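Local coordinates for putative redox protein (Lactobacillus casei, PDB 2QL8), which is probably an oxidoreductase of the OsmC/Ohr family, whose characterised members typically reduce organic hydroperoxides, at residues A[15-20]-A[25-30]; A[23-26]-A[32-35]; A[82-87]-A[93-98]; A[122-127]-A[131-136]. One frame throughout, in Å; residues are numbered along the deposited sequence.

Interaction 1 of 4, residues A[15-20]-A[25-30]; sequences TAINDE and HAYIPG. With EDO (1,2-ethanediol), chain D.
The ND1 N-H of His25 runs almost straight (177°) to Glu20 OE1, 2.7 Å away. The carboxylate oxygen lies in the ring plane and is met on its syn side, so the bond fixes the turn of the imidazole and would probably favour its protonated form. Glu20 carries CG beside its backbone N (chi1 -61°), and its extended chain spans the gap to the ring. Asn18 closes this end of the strand with an Asx turn: its OD1 accepts from Glu20 N at 3.0 Å, while its ND2 bonds Thr58 OG1 of the second subunit. Further along, Ile17 and Tyr27 form a hydrogen-bonded antiparallel pair, with Ile17 N 2.8 Å from Tyr27 O and Tyr27 N 2.9 Å from Ile17 O. With CG set between the backbone N and the carbonyl carbon (chi1 64°), the Tyr27 ring swings back over Ile17, whose CB makes a CH-pi contact 4.2 Å from the centroid. With an alanine here, Ile17 CB and CG2 would probably lose the flat surface they pack on. The beta-branched Ile17 suits an extended strand; its CD1 also reaches Pro29 CG at 3.8 Å. On the buried side, the small Ala16 leaves room for Ile28 CD1. Because strand 12-18 also pairs with a strand of the second subunit, the arrangement is that of an antiparallel beta sheet continuing across a dimer interface.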
loop_
_atom_site.group_PDB
_atom_site.type_symbol
_atom_site.label_atom_id
_atom_site.label_comp_id
_atom_site.label_asym_id
_atom_site.label_seq_id
_atom_site.Cartn_x
_atom_site.Cartn_y
_atom_site.Cartn_z
ATOM N N THR A 15 1.772 1.501 12.669
ATOM C CA THR A 15 0.322 1.493 12.572
ATOM C C THR A 15 -0.128 2.722 11.766
ATOM O O THR A 15 0.550 3.757 11.765
ATOM C CB THR A 15 -0.407 1.424 13.947
ATOM O OG1 THR A 15 -0.268 2.697 14.598
ATOM C CG2 THR A 15 0.090 0.298 14.833
ATOM N N ALA A 16 -1.296 2.583 11.136
ATOM C CA ALA A 16 -1.947 3.651 10.365
ATOM C C ALA A 16 -3.432 3.645 10.719
ATOM O O ALA A 16 -4.044 2.575 10.844
ATOM C CB ALA A 16 -1.779 3.428 8.880
ATOM N N ILE A 17 -4.013 4.838 10.864
ATOM C CA ILE A 17 -5.424 4.974 11.203
ATOM C C ILE A 17 -6.148 5.863 10.191
ATOM O O ILE A 17 -5.598 6.904 9.759
ATOM C CB ILE A 17 -5.590 5.525 12.637
ATOM C CG1 ILE A 17 -4.990 4.553 13.665
ATOM C CG2 ILE A 17 -7.072 5.849 12.925
ATOM C CD1 ILE A 17 -4.957 5.062 15.154
ATOM N N ASN A 18 -7.377 5.472 9.859
ATOM C CA ASN A 18 -8.291 6.405 9.215
ATOM C C ASN A 18 -9.632 6.281 9.952
ATOM O O ASN A 18 -10.265 5.225 9.970
ATOM C CB ASN A 18 -8.425 6.145 7.716
ATOM C CG ASN A 18 -9.205 7.228 6.994
ATOM O OD1 ASN A 18 -10.189 7.771 7.520
ATOM N ND2 ASN A 18 -8.779 7.532 5.790
ATOM N N ASP A 19 -10.050 7.374 10.566
ATOM C CA ASP A 19 -11.337 7.419 11.256
ATOM C C ASP A 19 -12.254 8.550 10.803
ATOM O O ASP A 19 -13.197 8.935 11.522
ATOM C CB ASP A 19 -11.077 7.421 12.743
ATOM C CG ASP A 19 -10.349 8.636 13.247
ATOM O OD1 ASP A 19 -10.115 9.625 12.521
ATOM O OD2 ASP A 19 -10.007 8.611 14.439
ATOM N N GLU A 20 -12.061 8.982 9.567
ATOM C CA GLU A 20 -12.823 10.076 8.989
ATOM C C GLU A 20 -13.622 9.723 7.746
ATOM O O GLU A 20 -13.586 8.601 7.274
ATOM C CB GLU A 20 -11.873 11.280 8.725
ATOM C CG GLU A 20 -11.211 11.846 9.970
ATOM C CD GLU A 20 -10.188 12.938 9.684
ATOM O OE1 GLU A 20 -10.441 13.801 8.819
ATOM O OE2 GLU A 20 -9.107 12.911 10.306
ATOM N N HIS A 25 -8.690 12.386 6.349
ATOM C CA HIS A 25 -7.263 12.226 6.569
ATOM C C HIS A 25 -6.997 10.802 6.987
ATOM O O HIS A 25 -7.889 10.100 7.459
ATOM C CB HIS A 25 -6.735 13.135 7.669
ATOM C CG HIS A 25 -7.053 14.582 7.473
ATOM N ND1 HIS A 25 -8.296 15.121 7.768
ATOM C CD2 HIS A 25 -6.284 15.611 7.038
ATOM C CE1 HIS A 25 -8.276 16.417 7.484
ATOM N NE2 HIS A 25 -7.066 16.743 7.055
ATOM N N ALA A 26 -5.737 10.420 6.835
ATOM C CA ALA A 26 -5.203 9.160 7.367
ATOM C C ALA A 26 -3.873 9.522 7.998
ATOM O O ALA A 26 -3.210 10.471 7.554
ATOM C CB ALA A 26 -5.008 8.124 6.247
ATOM N N TYR A 27 -3.501 8.815 9.060
ATOM C CA TYR A 27 -2.259 9.131 9.737
ATOM C C TYR A 27 -1.596 7.963 10.411
ATOM O O TYR A 27 -2.199 6.991 10.767
ATOM C CB TYR A 27 -2.483 10.244 10.774
ATOM C CG TYR A 27 -3.426 9.864 11.907
ATOM C CD1 TYR A 27 -4.785 9.965 11.751
ATOM C CD2 TYR A 27 -2.938 9.391 13.118
ATOM C CE1 TYR A 27 -5.649 9.627 12.802
ATOM C CE2 TYR A 27 -3.773 9.040 14.139
ATOM C CZ TYR A 27 -5.143 9.172 13.980
ATOM O OH TYR A 27 -5.978 8.848 15.056
ATOM N N ILE A 28 -0.294 8.125 10.544
ATOM C CA ILE A 28 0.548 7.266 11.366
ATOM C C ILE A 28 0.599 7.927 12.746
ATOM O O ILE A 28 1.053 9.061 12.865
ATOM C CB ILE A 28 1.996 7.198 10.801
ATOM C CG1 ILE A 28 2.023 6.766 9.320
ATOM C CG2 ILE A 28 2.901 6.308 11.662
ATOM C CD1 ILE A 28 1.322 5.435 9.039
ATOM N N PRO A 29 0.117 7.233 13.778
ATOM C CA PRO A 29 0.222 7.816 15.132
ATOM C C PRO A 29 1.683 8.142 15.426
ATOM O O PRO A 29 2.556 7.281 15.232
ATOM C CB PRO A 29 -0.299 6.693 16.025
ATOM C CG PRO A 29 -1.286 5.975 15.172
ATOM C CD PRO A 29 -0.645 5.974 13.789
ATOM N N GLY A 30 1.933 9.379 15.862
ATOM C CA GLY A 30 3.303 9.823 16.109
ATOM C C GLY A 30 4.050 10.269 14.863
ATOM O O GLY A 30 5.212 10.678 14.956
HETATM C C1 EDO D . -0.797 11.878 15.113
HETATM O O1 EDO D . -0.307 10.988 16.090
HETATM C C2 EDO D . 0.336 12.250 14.160
HETATM O O2 EDO D . -0.089 12.008 12.818
HETATM O O HOH W 1 -10.636 9.913 5.693
HETATM O O HOH W 2 -8.233 9.695 10.150
#

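Interaction 2 of 4, residues A[23-26]-A[32-35]; sequences EGHA and LKVQ. With EDO (1,2-ethanediol), chain F.
The His25 ring leans against Gln35, its CD2 3.6 Å from Gln35 CA, while His25 CB sits 3.3 Å from Val34 O. ND1 is turned to Glu20, which leaves the CD2 side to meet the neighbouring strand. Gln35 holds CG anti to its backbone N (chi1 -176°) and runs on extended, alongside strand 24-27. Its methylenes pass Gly24 O, and its amide ends at a water that accepts from Gln35 NE2 at 3.0 Å and donates to Gly24 O, a polar bridge suited to a long, exposed glutamine. Lys33 starts out in the same anti fashion but bends at chi3 (-133°), which lays CE near His25 CB and lets NZ grip both hydroxyls of a 1,2-ethanediol, with O1 at 3.0 Å. On the other face the residues are small and apolar: Ala26 CB and Val34 CG2 stand 4.3 Å apart above a hydrogen-bonded backbone pair, Ala26 N to Val34 O at 3.0 Å and Val34 N to Ala26 O at 2.9 Å. This is an antiparallel beta hairpin, lengthened by backbone bonding of Gly24 with Thr36 and flanked by strand 12-18 on the other edge of strand 24-27. Its Ala26 face packs on Thr58 in helix 48-70 of the second subunit, and Val34 meets Leu32 of that subunit.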
loop_
_atom_site.group_PDB
_atom_site.type_symbol
_atom_site.label_atom_id
_atom_site.label_comp_id
_atom_site.label_asym_id
_atom_site.label_seq_id
_atom_site.Cartn_x
_atom_site.Cartn_y
_atom_site.Cartn_z
ATOM N N GLU A 23 -13.817 12.474 2.456
ATOM C CA GLU A 23 -13.048 13.689 2.519
ATOM C C GLU A 23 -12.523 13.820 3.947
ATOM O O GLU A 23 -13.227 14.242 4.880
ATOM C CB GLU A 23 -13.915 14.869 2.080
ATOM C CG GLU A 23 -14.590 14.590 0.764
ATOM C CD GLU A 23 -13.624 14.408 -0.390
ATOM O OE1 GLU A 23 -12.698 15.240 -0.480
ATOM O OE2 GLU A 23 -13.848 13.508 -1.221
ATOM N N GLY A 24 -11.280 13.363 4.151
ATOM C CA GLY A 24 -10.725 13.312 5.490
ATOM C C GLY A 24 -9.216 13.292 5.525
ATOM O O GLY A 24 -8.563 14.104 4.881
ATOM N N HIS A 25 -8.690 12.386 6.349
ATOM C CA HIS A 25 -7.263 12.226 6.569
ATOM C C HIS A 25 -6.997 10.802 6.987
ATOM O O HIS A 25 -7.889 10.100 7.459
ATOM C CB HIS A 25 -6.735 13.135 7.669
ATOM C CG HIS A 25 -7.053 14.582 7.473
ATOM N ND1 HIS A 25 -8.296 15.121 7.768
ATOM C CD2 HIS A 25 -6.284 15.611 7.038
ATOM C CE1 HIS A 25 -8.276 16.417 7.484
ATOM N NE2 HIS A 25 -7.066 16.743 7.055
ATOM N N ALA A 26 -5.737 10.420 6.835
ATOM C CA ALA A 26 -5.203 9.160 7.367
ATOM C C ALA A 26 -3.873 9.522 7.998
ATOM O O ALA A 26 -3.210 10.471 7.554
ATOM C CB ALA A 26 -5.008 8.124 6.247
ATOM N N LEU A 32 3.441 10.771 10.127
ATOM C CA LEU A 32 2.870 11.458 8.958
ATOM C C LEU A 32 1.346 11.417 8.967
ATOM O O LEU A 32 0.752 10.365 9.162
ATOM C CB LEU A 32 3.371 10.778 7.673
ATOM C CG LEU A 32 2.842 11.236 6.306
ATOM C CD1 LEU A 32 3.242 12.726 6.058
ATOM C CD2 LEU A 32 3.256 10.280 5.168
ATOM N N LYS A 33 0.723 12.564 8.712
ATOM C CA LYS A 33 -0.707 12.675 8.470
ATOM C C LYS A 33 -0.875 13.242 7.062
ATOM O O LYS A 33 -0.235 14.248 6.696
ATOM C CB LYS A 33 -1.365 13.614 9.509
ATOM C CG LYS A 33 -2.851 13.865 9.281
ATOM C CD LYS A 33 -3.397 14.702 10.412
ATOM C CE LYS A 33 -4.659 14.218 10.995
ATOM N NZ LYS A 33 -5.261 15.185 11.989
ATOM N N VAL A 34 -1.777 12.638 6.303
ATOM C CA VAL A 34 -2.082 13.056 4.958
ATOM C C VAL A 34 -3.590 13.387 4.839
ATOM O O VAL A 34 -4.431 12.692 5.391
ATOM C CB VAL A 34 -1.651 12.013 3.871
ATOM C CG1 VAL A 34 -0.101 11.910 3.847
ATOM C CG2 VAL A 34 -2.322 10.647 4.112
ATOM N N GLN A 35 -3.900 14.448 4.085
ATOM C CA GLN A 35 -5.261 14.709 3.674
ATOM C C GLN A 35 -5.664 13.717 2.593
ATOM O O GLN A 35 -4.892 13.446 1.672
ATOM C CB GLN A 35 -5.380 16.142 3.139
ATOM C CG GLN A 35 -6.781 16.497 2.784
ATOM C CD GLN A 35 -6.949 17.920 2.348
ATOM O OE1 GLN A 35 -6.048 18.534 1.751
ATOM N NE2 GLN A 35 -8.137 18.453 2.608
HETATM C C1 EDO F . -4.377 12.719 14.779
HETATM O O1 EDO F . -4.070 14.100 14.489
HETATM C C2 EDO F . -5.857 12.652 15.143
HETATM O O2 EDO F . -6.641 13.172 14.053
HETATM O O HOH W 3 -9.948 16.429 3.980
#

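Interaction 3 of 4, residues A[82-87]-A[93-98]. With EDO (1,2-ethanediol), chain K.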
loop_
_atom_site.group_PDB
_atom_site.type_symbol
_atom_site.label_atom_id
_atom_site.label_comp_id
_atom_site.label_asym_id
_atom_site.label_seq_id
_atom_site.Cartn_x
_atom_site.Cartn_y
_atom_site.Cartn_z
ATOM N N LYS A 82 2.018 2.544 -11.657
ATOM C CA LYS A 82 0.689 3.043 -12.032
ATOM C C LYS A 82 -0.363 2.187 -11.345
ATOM O O LYS A 82 -0.252 0.968 -11.292
ATOM C CB LYS A 82 0.510 3.012 -13.556
ATOM C CG LYS A 82 -0.777 3.686 -14.067
ATOM C CD LYS A 82 -0.817 3.611 -15.589
ATOM C CE LYS A 82 -2.039 4.307 -16.188
ATOM N NZ LYS A 82 -1.832 4.496 -17.670
ATOM N N VAL A 83 -1.379 2.852 -10.783
ATOM C CA VAL A 83 -2.483 2.145 -10.135
ATOM C C VAL A 83 -3.783 2.644 -10.781
ATOM O O VAL A 83 -3.982 3.861 -10.904
ATOM C CB VAL A 83 -2.527 2.388 -8.596
ATOM C CG1 VAL A 83 -3.693 1.616 -7.943
ATOM C CG2 VAL A 83 -1.178 1.999 -7.965
ATOM N N ALA A 84 -4.618 1.692 -11.182
ATOM C CA ALA A 84 -5.937 1.955 -11.759
ATOM C C ALA A 84 -7.044 1.468 -10.806
ATOM O O ALA A 84 -6.920 0.424 -10.181
ATOM C CB ALA A 84 -6.066 1.271 -13.121
ATOM N N PHE A 85 -8.132 2.250 -10.755
ATOM C CA PHE A 85 -9.352 1.926 -10.039
ATOM C C PHE A 85 -10.355 1.510 -11.124
ATOM O O PHE A 85 -10.577 2.277 -12.086
ATOM C CB PHE A 85 -9.814 3.194 -9.307
ATOM C CG PHE A 85 -11.134 3.081 -8.529
ATOM C CD1 PHE A 85 -11.470 2.007 -7.773
ATOM C CD2 PHE A 85 -12.039 4.146 -8.583
ATOM C CE1 PHE A 85 -12.643 1.981 -7.015
ATOM C CE2 PHE A 85 -13.203 4.113 -7.849
ATOM C CZ PHE A 85 -13.516 3.021 -7.096
ATOM N N ILE A 86 -10.925 0.327 -10.983
ATOM C CA ILE A 86 -11.850 -0.251 -11.943
ATOM C C ILE A 86 -13.086 -0.847 -11.256
ATOM O O ILE A 86 -13.100 -1.136 -10.050
ATOM C CB ILE A 86 -11.173 -1.353 -12.814
ATOM C CG1 ILE A 86 -10.826 -2.618 -12.014
ATOM C CG2 ILE A 86 -9.910 -0.775 -13.512
ATOM C CD1 ILE A 86 -10.332 -3.788 -12.841
ATOM N N GLY A 87 -14.168 -1.012 -12.038
ATOM C CA GLY A 87 -15.315 -1.812 -11.625
ATOM C C GLY A 87 -16.582 -1.000 -11.374
ATOM O O GLY A 87 -16.804 0.041 -11.985
ATOM N N GLN A 93 -12.017 -2.946 -8.005
ATOM C CA GLN A 93 -10.661 -3.492 -7.878
ATOM C C GLN A 93 -9.634 -2.416 -8.177
ATOM O O GLN A 93 -9.960 -1.398 -8.789
ATOM C CB GLN A 93 -10.435 -4.646 -8.832
ATOM C CG GLN A 93 -11.337 -5.826 -8.664
ATOM C CD GLN A 93 -10.988 -6.924 -9.616
ATOM O OE1 GLN A 93 -9.963 -7.584 -9.450
ATOM N NE2 GLN A 93 -11.816 -7.126 -10.637
ATOM N N PHE A 94 -8.385 -2.668 -7.744
ATOM C CA PHE A 94 -7.232 -1.911 -8.196
ATOM C C PHE A 94 -6.371 -2.811 -9.094
ATOM O O PHE A 94 -6.206 -4.022 -8.830
ATOM C CB PHE A 94 -6.349 -1.441 -7.039
ATOM C CG PHE A 94 -6.945 -0.396 -6.146
ATOM C CD1 PHE A 94 -8.181 0.214 -6.386
ATOM C CD2 PHE A 94 -6.255 -0.016 -5.018
ATOM C CE1 PHE A 94 -8.664 1.163 -5.525
ATOM C CE2 PHE A 94 -6.783 0.929 -4.131
ATOM C CZ PHE A 94 -8.000 1.492 -4.401
ATOM N N LEU A 95 -5.806 -2.192 -10.130
ATOM C CA LEU A 95 -4.748 -2.807 -10.953
ATOM C C LEU A 95 -3.458 -2.065 -10.679
ATOM O O LEU A 95 -3.464 -0.858 -10.477
ATOM C CB LEU A 95 -5.064 -2.686 -12.454
ATOM C CG LEU A 95 -6.412 -3.265 -12.918
ATOM C CD1 LEU A 95 -6.598 -2.872 -14.407
ATOM C CD2 LEU A 95 -6.587 -4.760 -12.704
ATOM N N VAL A 96 -2.341 -2.800 -10.664
ATOM C CA VAL A 96 -1.053 -2.225 -10.329
ATOM C C VAL A 96 -0.003 -2.656 -11.375
ATOM O O VAL A 96 0.121 -3.852 -11.705
ATOM C CB VAL A 96 -0.569 -2.726 -8.945
ATOM C CG1 VAL A 96 0.813 -2.111 -8.599
ATOM C CG2 VAL A 96 -1.649 -2.452 -7.842
ATOM N N HIS A 97 0.682 -1.672 -11.934
ATOM C CA HIS A 97 1.721 -1.936 -12.940
ATOM C C HIS A 97 2.996 -1.179 -12.589
ATOM O O HIS A 97 2.979 0.066 -12.520
ATOM C CB HIS A 97 1.254 -1.540 -14.350
ATOM C CG HIS A 97 2.278 -1.874 -15.388
ATOM N ND1 HIS A 97 2.578 -3.175 -15.734
ATOM C CD2 HIS A 97 3.079 -1.078 -16.135
ATOM C CE1 HIS A 97 3.520 -3.160 -16.671
ATOM N NE2 HIS A 97 3.851 -1.905 -16.913
ATOM N N ALA A 98 4.098 -1.918 -12.353
ATOM C CA ALA A 98 5.355 -1.288 -11.988
ATOM C C ALA A 98 6.295 -1.293 -13.213
ATOM O O ALA A 98 6.330 -2.260 -13.981
ATOM C CB ALA A 98 6.026 -2.036 -10.817
HETATM C C1 EDO K . -12.368 -9.367 -13.570
HETATM O O1 EDO K . -11.252 -8.881 -12.844
HETATM C C2 EDO K . -12.426 -10.824 -13.238
HETATM O O2 EDO K . -11.266 -11.077 -12.449
#
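Ile86 and Leu95, with the aliphatic stem of Gln93, pack together on one face of a long antiparallel beta hairpin, strands 77-88 and 91-102. Ile86 places CG1 between its backbone N and carbonyl carbon (chi1 69°), which sends the branch across to the partner strand. There its CD1 lies 3.9 Å from Leu95 CD2 and its CG1 3.8 Å from Gln93 CB, the two aliphatic chains of Ile86 and Leu95 crossing at about a right angle. An alanine in its place would probably leave the Leu95 methyls and the Gln93 CB without this cover and open a gap on that face of the hairpin. Leu95 also packs its CB on that of the small Ala84, and Trp7 of the second subunit packs on both. Three hydrogen-bonded pairs hold the backbones, among them Ile86 with Gln93, where Gln93 N reaches Ile86 O at 2.9 Å. Gln93 suits a half-exposed place: its stem packs while its OE1 accepts from Asn132 and its NE2 donates to a 1,2-ethanediol. The other face carries Val83, Phe85, Phe94 and Val96, of which the last three touch helix 48-70, and Phe85 CD1 meets the edge of the Phe94 ring in its plane, 3.7 Å from CE1.

Interaction 4 of 4, residues A[122-127]-A[131-136]; sequences PVSKLL and GNYTIE
Helix 122-127 ends beside the start of strand 133-137, bringing Leu127 CA to within 6.3 Å of Tyr133 CA, where the short connecting loop turns the chain back. Tyr133 fills the space between them. Its CG lies anti to the backbone N (chi1 172°), which carries the ring off the strand toward the helix, and almost all the surface buried on the strand side is its own. Ser124 and Leu127, three residues apart, lie on one side of the helix and receive different parts of the ring. At the far end, Tyr133 OH and Ser124 OG share a hydrogen bond of 2.9 Å. The serine oxygen sits in the ring plane at the edge, 3.3 Å from Tyr133 CE2. Ser124 was modelled in two conformations; in the one described its OG also bonds Glu118 O of helix 107-120, so the two-partner grip on this buried hydroxyl is certain for that copy alone. Nearer the strand, Leu127 CB touches Tyr133 CD2 at 3.6 Å, and Leu127 CD1 stands 4.2 Å above the ring plane, offset toward the rim. A tyrosine thus suits this place: its ring takes leucine carbons over a face and beside CD2, while its hydroxyl can pair with the serine. Leu127 is held in the last helical turn by its backbone N, 3.2 Å from Val123 O. Pro122, at the helix start, touches a bound benzoic acid. Tyr133 also packs on Leu56 of helix 48-70 and on Val96 of strand 91-102, the parallel neighbour of its own strand, while Val123 leans on Ser55 and Leu56; the short helix therefore lies against both helix 48-70 and the three-stranded sheet.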
loop_
_atom_site.group_PDB
_atom_site.type_symbol
_atom_site.label_atom_id
_atom_site.label_comp_id
_atom_site.label_asym_id
_atom_site.label_seq_id
_atom_site.Cartn_x
_atom_site.Cartn_y
_atom_site.Cartn_z
ATOM N N PRO A 122 9.093 -6.876 -0.433
ATOM C CA PRO A 122 7.894 -7.289 0.334
ATOM C C PRO A 122 6.531 -6.923 -0.248
ATOM O O PRO A 122 5.611 -7.733 -0.178
ATOM C CB PRO A 122 8.145 -6.665 1.703
ATOM C CG PRO A 122 9.667 -6.695 1.822
ATOM C CD PRO A 122 10.167 -6.340 0.454
ATOM N N VAL A 123 6.402 -5.725 -0.785
ATOM C CA VAL A 123 5.079 -5.306 -1.281
ATOM C C VAL A 123 4.760 -6.101 -2.559
ATOM O O VAL A 123 3.638 -6.539 -2.766
ATOM C CB VAL A 123 4.949 -3.776 -1.460
ATOM C CG1 VAL A 123 3.528 -3.417 -1.996
ATOM C CG2 VAL A 123 5.250 -3.023 -0.128
ATOM N N SER A 124 5.776 -6.293 -3.401
ATOM C CA SER A 124 5.624 -7.092 -4.585
ATOM C C SER A 124 5.152 -8.519 -4.222
ATOM O O SER A 124 4.243 -9.071 -4.844
ATOM C CB SER A 124 6.951 -7.036 -5.352
ATOM O OG SER A 124 6.927 -7.717 -6.584
ATOM N N LYS A 125 5.759 -9.093 -3.175
ATOM C CA LYS A 125 5.360 -10.416 -2.739
ATOM C C LYS A 125 3.891 -10.441 -2.263
ATOM O O LYS A 125 3.170 -11.406 -2.518
ATOM C CB LYS A 125 6.274 -10.912 -1.622
ATOM C CG LYS A 125 7.669 -11.225 -2.034
ATOM C CD LYS A 125 8.388 -11.733 -0.707
ATOM C CE LYS A 125 9.772 -11.706 -0.751
ATOM N NZ LYS A 125 10.304 -12.347 0.452
ATOM N N LEU A 126 3.432 -9.382 -1.570
ATOM C CA LEU A 126 2.032 -9.338 -1.115
ATOM C C LEU A 126 1.069 -9.329 -2.299
ATOM O O LEU A 126 -0.022 -9.837 -2.165
ATOM C CB LEU A 126 1.770 -8.085 -0.288
ATOM C CG LEU A 126 2.426 -8.053 1.103
ATOM C CD1 LEU A 126 2.147 -6.672 1.773
ATOM C CD2 LEU A 126 2.036 -9.217 2.016
ATOM N N LEU A 127 1.474 -8.747 -3.430
ATOM C CA LEU A 127 0.601 -8.595 -4.606
ATOM C C LEU A 127 0.732 -9.731 -5.618
ATOM O O LEU A 127 -0.083 -9.820 -6.551
ATOM C CB LEU A 127 0.918 -7.281 -5.305
ATOM C CG LEU A 127 0.796 -5.976 -4.517
ATOM C CD1 LEU A 127 1.256 -4.726 -5.323
ATOM C CD2 LEU A 127 -0.650 -5.843 -3.992
ATOM N N GLY A 131 -3.530 -11.504 -9.067
ATOM C CA GLY A 131 -4.017 -11.471 -10.450
ATOM C C GLY A 131 -4.035 -10.105 -11.094
ATOM O O GLY A 131 -4.440 -9.997 -12.258
ATOM N N ASN A 132 -3.637 -9.059 -10.351
ATOM C CA ASN A 132 -3.830 -7.663 -10.740
ATOM C C ASN A 132 -2.532 -6.855 -10.837
ATOM O O ASN A 132 -2.546 -5.665 -11.054
ATOM C CB ASN A 132 -4.805 -6.957 -9.763
ATOM C CG ASN A 132 -6.239 -7.413 -9.936
ATOM O OD1 ASN A 132 -6.510 -8.463 -10.556
ATOM N ND2 ASN A 132 -7.159 -6.685 -9.326
ATOM N N TYR A 133 -1.396 -7.526 -10.674
ATOM C CA TYR A 133 -0.098 -6.874 -10.598
ATOM C C TYR A 133 0.830 -7.391 -11.680
ATOM O O TYR A 133 1.036 -8.595 -11.795
ATOM C CB TYR A 133 0.504 -7.184 -9.220
ATOM C CG TYR A 133 1.945 -6.740 -9.023
ATOM C CD1 TYR A 133 2.391 -5.487 -9.391
ATOM C CD2 TYR A 133 2.835 -7.595 -8.395
ATOM C CE1 TYR A 133 3.722 -5.101 -9.174
ATOM C CE2 TYR A 133 4.134 -7.239 -8.201
ATOM C CZ TYR A 133 4.591 -6.009 -8.585
ATOM O OH TYR A 133 5.913 -5.646 -8.346
ATOM N N THR A 134 1.403 -6.439 -12.396
ATOM C CA THR A 134 2.417 -6.690 -13.428
ATOM C C THR A 134 3.614 -5.775 -13.227
ATOM O O THR A 134 3.507 -4.691 -12.644
ATOM C CB THR A 134 1.794 -6.495 -14.850
ATOM O OG1 THR A 134 1.117 -5.240 -14.914
ATOM C CG2 THR A 134 0.815 -7.619 -15.151
ATOM N N ILE A 135 4.769 -6.212 -13.761
ATOM C CA ILE A 135 6.001 -5.479 -13.641
ATOM C C ILE A 135 6.785 -5.637 -14.948
ATOM O O ILE A 135 6.776 -6.723 -15.541
ATOM C CB ILE A 135 6.828 -5.924 -12.374
ATOM C CG1 ILE A 135 8.062 -5.061 -12.192
ATOM C CG2 ILE A 135 7.151 -7.404 -12.404
ATOM C CD1 ILE A 135 8.725 -5.205 -10.816
ATOM N N GLU A 136 7.456 -4.575 -15.345
ATOM C CA GLU A 136 8.279 -4.596 -16.549
ATOM C C GLU A 136 9.519 -3.717 -16.362
ATOM O O GLU A 136 9.547 -2.820 -15.540
ATOM C CB GLU A 136 7.474 -4.139 -17.765
ATOM C CG GLU A 136 7.175 -2.708 -17.757
ATOM C CD GLU A 136 6.528 -2.194 -19.070
ATOM O OE1 GLU A 136 6.886 -2.637 -20.186
ATOM O OE2 GLU A 136 5.688 -1.301 -18.973
#

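Interactions 1 and 2 are neighbours, their centres 7 Å apart: they share His25 and Ala26, and Tyr27 CB touches Lys33 CB at 3.8 Å. Interactions 3 and 4 make a second group, centres 11 Å apart, joined through one sheet, where the His97 ring reaches Thr134 OG1 from ND1 (2.7 Å) and Glu136 OE2 from NE2 (2.8 Å) in probable hydrogen bonds. The two groups stand 21 to 26 Å apart, centre to centre, and all four contacts touch the second subunit. Interaction 4 includes Pro122 of one benzoic acid pocket; in interaction 3, the Phe85 side chain lies about 6 Å from a bound benzoic acid.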